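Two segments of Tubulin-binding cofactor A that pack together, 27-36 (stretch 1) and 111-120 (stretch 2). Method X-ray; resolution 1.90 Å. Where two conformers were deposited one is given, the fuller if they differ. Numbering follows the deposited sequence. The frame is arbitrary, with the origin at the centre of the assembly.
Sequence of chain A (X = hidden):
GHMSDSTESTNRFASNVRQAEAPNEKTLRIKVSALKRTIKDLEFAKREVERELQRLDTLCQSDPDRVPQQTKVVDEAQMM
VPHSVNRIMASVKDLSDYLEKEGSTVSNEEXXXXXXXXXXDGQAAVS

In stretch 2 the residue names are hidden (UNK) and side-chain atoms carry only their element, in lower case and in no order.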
# COMPACT_ATOMS: atom_id res chain seq x y z
N THR A 27 15.10 -2.47 -13.19
CA THR A 27 14.24 -1.35 -12.78
C THR A 27 12.79 -1.81 -12.63
O THR A 27 12.11 -1.48 -11.62
CB THR A 27 14.38 -0.19 -13.77
OG1 THR A 27 15.73 0.31 -13.65
CG2 THR A 27 13.40 0.92 -13.48
N LEU A 28 12.31 -2.57 -13.60
CA LEU A 28 10.94 -3.11 -13.52
C LEU A 28 10.71 -3.92 -12.25
O LEU A 28 9.68 -3.78 -11.57
CB LEU A 28 10.58 -3.93 -14.76
CG LEU A 28 9.16 -4.45 -14.92
CD1 LEU A 28 8.12 -3.33 -14.77
CD2 LEU A 28 8.98 -5.18 -16.27
N ARG A 29 11.67 -4.79 -11.94
CA ARG A 29 11.63 -5.60 -10.72
C ARG A 29 11.53 -4.75 -9.46
O ARG A 29 10.70 -5.02 -8.58
CB ARG A 29 12.88 -6.52 -10.70
CG ARG A 29 12.85 -7.70 -9.75
CD ARG A 29 14.06 -8.62 -10.02
NE ARG A 29 13.85 -9.50 -11.18
CZ ARG A 29 14.57 -9.51 -12.31
NH1 ARG A 29 15.60 -8.67 -12.49
NH2 ARG A 29 14.26 -10.37 -13.28
N ILE A 30 12.37 -3.71 -9.36
CA ILE A 30 12.36 -2.81 -8.22
C ILE A 30 11.00 -2.13 -8.09
O ILE A 30 10.46 -2.02 -6.99
CB ILE A 30 13.45 -1.72 -8.33
CG1 ILE A 30 14.85 -2.34 -8.17
CG2 ILE A 30 13.24 -0.61 -7.31
CD1 ILE A 30 15.94 -1.47 -8.78
N LYS A 31 10.47 -1.66 -9.21
CA LYS A 31 9.16 -0.98 -9.18
C LYS A 31 8.03 -1.94 -8.77
O LYS A 31 7.15 -1.56 -7.99
CB LYS A 31 8.86 -0.28 -10.49
CG LYS A 31 9.82 0.86 -10.85
CD LYS A 31 9.35 1.57 -12.13
CE LYS A 31 10.33 2.70 -12.50
NZ LYS A 31 10.38 3.80 -11.49
N VAL A 32 8.07 -3.19 -9.25
CA VAL A 32 7.06 -4.19 -8.89
C VAL A 32 7.16 -4.48 -7.40
O VAL A 32 6.12 -4.54 -6.71
CB VAL A 32 7.19 -5.47 -9.75
CG1 VAL A 32 6.36 -6.63 -9.17
CG2 VAL A 32 6.79 -5.15 -11.19
N SER A 33 8.37 -4.65 -6.89
CA SER A 33 8.57 -4.91 -5.45
C SER A 33 8.08 -3.74 -4.61
O SER A 33 7.41 -3.92 -3.56
CB SER A 33 10.03 -5.23 -5.13
OG SER A 33 10.24 -5.33 -3.72
N ALA A 34 8.39 -2.53 -5.05
CA ALA A 34 7.92 -1.35 -4.34
C ALA A 34 6.38 -1.29 -4.26
O ALA A 34 5.81 -0.97 -3.18
CB ALA A 34 8.49 -0.09 -5.00
N LEU A 35 5.70 -1.59 -5.37
CA LEU A 35 4.25 -1.56 -5.45
C LEU A 35 3.65 -2.61 -4.51
O LEU A 35 2.70 -2.34 -3.76
CB LEU A 35 3.74 -1.78 -6.89
CG LEU A 35 2.22 -1.96 -7.04
CD1 LEU A 35 1.36 -0.86 -6.38
CD2 LEU A 35 1.85 -2.12 -8.51
N LYS A 36 4.21 -3.82 -4.57
CA LYS A 36 3.77 -4.89 -3.69
C LYS A 36 3.84 -4.44 -2.22
O LYS A 36 2.89 -4.68 -1.46
CB LYS A 36 4.65 -6.14 -3.92
CG LYS A 36 4.24 -7.35 -3.10
CD LYS A 36 5.02 -8.60 -3.51
CE LYS A 36 5.41 -9.49 -2.31
NZ LYS A 36 4.29 -9.95 -1.44
N UNK A 111 7.89 -11.72 -15.64
CA UNK A 111 8.00 -10.42 -14.95
C UNK A 111 6.94 -9.45 -15.45
O UNK A 111 6.34 -8.71 -14.64
c UNK A 111 9.37 -8.47 -12.94
c UNK A 111 11.09 -8.04 -14.68
c UNK A 111 9.65 -8.44 -14.43
c UNK A 111 9.38 -9.78 -15.12
N UNK A 112 6.68 -9.42 -16.76
CA UNK A 112 5.58 -8.60 -17.26
C UNK A 112 4.22 -9.05 -16.71
O UNK A 112 3.37 -8.19 -16.33
c UNK A 112 5.56 -8.59 -18.80
c UNK A 112 6.70 -6.40 -19.20
c UNK A 112 6.71 -7.91 -19.51
c UNK A 112 6.53 -8.16 -21.02
N UNK A 113 4.00 -10.36 -16.62
CA UNK A 113 2.73 -10.88 -16.07
C UNK A 113 2.64 -10.48 -14.61
O UNK A 113 1.59 -10.03 -14.17
c UNK A 113 2.37 -12.93 -17.58
c UNK A 113 2.62 -12.41 -16.16
o UNK A 113 2.05 -12.14 -18.50
o UNK A 113 2.49 -14.16 -17.80
N UNK A 114 3.73 -10.62 -13.87
CA UNK A 114 3.75 -10.24 -12.48
C UNK A 114 3.47 -8.72 -12.29
O UNK A 114 2.75 -8.32 -11.38
c UNK A 114 6.69 -10.58 -9.97
c UNK A 114 4.22 -10.97 -9.58
c UNK A 114 5.27 -10.25 -10.42
c UNK A 114 5.09 -10.59 -11.88
N UNK A 115 4.09 -7.89 -13.12
CA UNK A 115 3.85 -6.44 -13.03
C UNK A 115 2.36 -6.14 -13.28
O UNK A 115 1.70 -5.39 -12.52
c UNK A 115 4.72 -5.68 -14.05
N UNK A 116 1.77 -6.76 -14.31
CA UNK A 116 0.34 -6.57 -14.55
C UNK A 116 -0.54 -7.12 -13.41
O UNK A 116 -1.53 -6.47 -13.01
c UNK A 116 1.67 -7.76 -19.90
n UNK A 116 2.13 -6.53 -20.18
n UNK A 116 2.25 -8.82 -20.45
c UNK A 116 -0.07 -7.17 -15.89
c UNK A 116 -0.09 -6.87 -18.39
c UNK A 116 0.56 -6.45 -17.07
n UNK A 116 0.65 -7.94 -19.07
N UNK A 117 -0.23 -8.31 -12.89
CA UNK A 117 -0.96 -8.87 -11.73
C UNK A 117 -0.93 -7.96 -10.49
O UNK A 117 -1.95 -7.78 -9.78
c UNK A 117 -0.43 -10.28 -11.38
N UNK A 118 0.23 -7.37 -10.25
CA UNK A 118 0.48 -6.55 -9.04
C UNK A 118 -0.26 -5.22 -9.19
O UNK A 118 -0.89 -4.76 -8.24
o UNK A 118 2.65 -7.59 -8.75
c UNK A 118 1.99 -6.32 -8.82
c UNK A 118 2.27 -5.58 -7.52
N UNK A 119 -0.24 -4.63 -10.40
CA UNK A 119 -1.11 -3.46 -10.66
C UNK A 119 -2.58 -3.77 -10.45
O UNK A 119 -3.29 -3.00 -9.80
s UNK A 119 0.76 -1.41 -13.80
c UNK A 119 -0.86 -2.89 -12.08
c UNK A 119 0.51 -2.28 -12.22
c UNK A 119 0.82 -2.79 -14.90
N UNK A 120 -3.05 -4.90 -10.98
CA UNK A 120 -4.44 -5.32 -10.76
C UNK A 120 -4.76 -5.51 -9.27
O UNK A 120 -5.82 -5.06 -8.81
c UNK A 120 -4.79 -6.56 -11.56

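Position 111 carries four side-chain carbons, forked at the second. The CA-to-CB bond points toward stretch 1, and the branch-point carbon lies 3.8 Å from CD2 of Leu28, while one of the two terminal carbons lies 4.2 Å from NH2 of Arg29, over one face of the guanidinium. A fork at the second carbon with no heteroatom identifies Leu111. Isoleucine would fork at the first.

Position 112 again has four carbons forked at the second. Its CB points away from stretch 1, yet the end of the chain comes nearer, and one terminal carbon lies 3.9 Å from CD2 of Leu28. The residue is Leu112.

At position 113 there are two carbons, the second bearing two oxygens, and nothing on stretch 1 is within reach. Atoms alone allow a carboxylate and no longer acid, so this is Asp113.

Position 114 shows four carbons with the fork at the second. CB points sideways, but the branch-point carbon comes within 4.0 Å of CG1 of Val32. This is Leu114, at the exposed margin of the contact.

A single carbon is present at position 115, directed toward stretch 1: its CB lies 3.6 Å from CG2 of Val32 and 4.2 Å from CD1 of Leu28. The residue is Ala115, and its short side chain accompanies a CA-to-CA distance of 5.7 Å between Val32 and Ala115.

Position 116 has three carbons, a nitrogen, and then a carbon carrying two more nitrogens, the signature of a guanidinium. It points away from stretch 1 and touches none of it. In Arg116, NH2 forms a long salt bridge with OD1 of Asp113 at 3.9 Å, one turn back along the same helix.

Position 117 has one carbon, out of reach of stretch 1, and is Ala117.

Position 118 has a first carbon bearing one oxygen and one carbon. It points toward stretch 1, with the terminal carbon 3.6 Å from CD2 of Leu35 and the oxygen 3.9 Å from CG1 of Val32. Valine would have no oxygen and serine no second carbon; this is Thr118. Its OG1 donates a hydrogen bond to O of Leu114 (2.7 Å), so the hydroxyl is satisfied within its own helix and can sit against an apolar neighbour.

Position 119 is an unbranched chain of two carbons, a sulfur and a carbon. Its second carbon lies 3.9 Å from CD2 of Leu35, and the thioether identifies Met119.

Position 120 has one carbon, directed away, without contact: Ala120.

The two helices run in similar directions, at 25°, with axes 9.8 Å apart at closest approach. Leu28, Val32 and Leu35 all point toward stretch 2, where Leu111, Ala115 and Thr118 point back, the same three- and four-residue spacing on both sides. No hydrogen bond crosses between them. The contact, burying 473 Å², therefore rests mainly on apolar packing, with a Leu111 methyl, CD2, over one face of the Arg29 guanidinium, 4.2 Å from Arg29 NH2.

Stretch 2, residues 111-120: LLDLARATMA
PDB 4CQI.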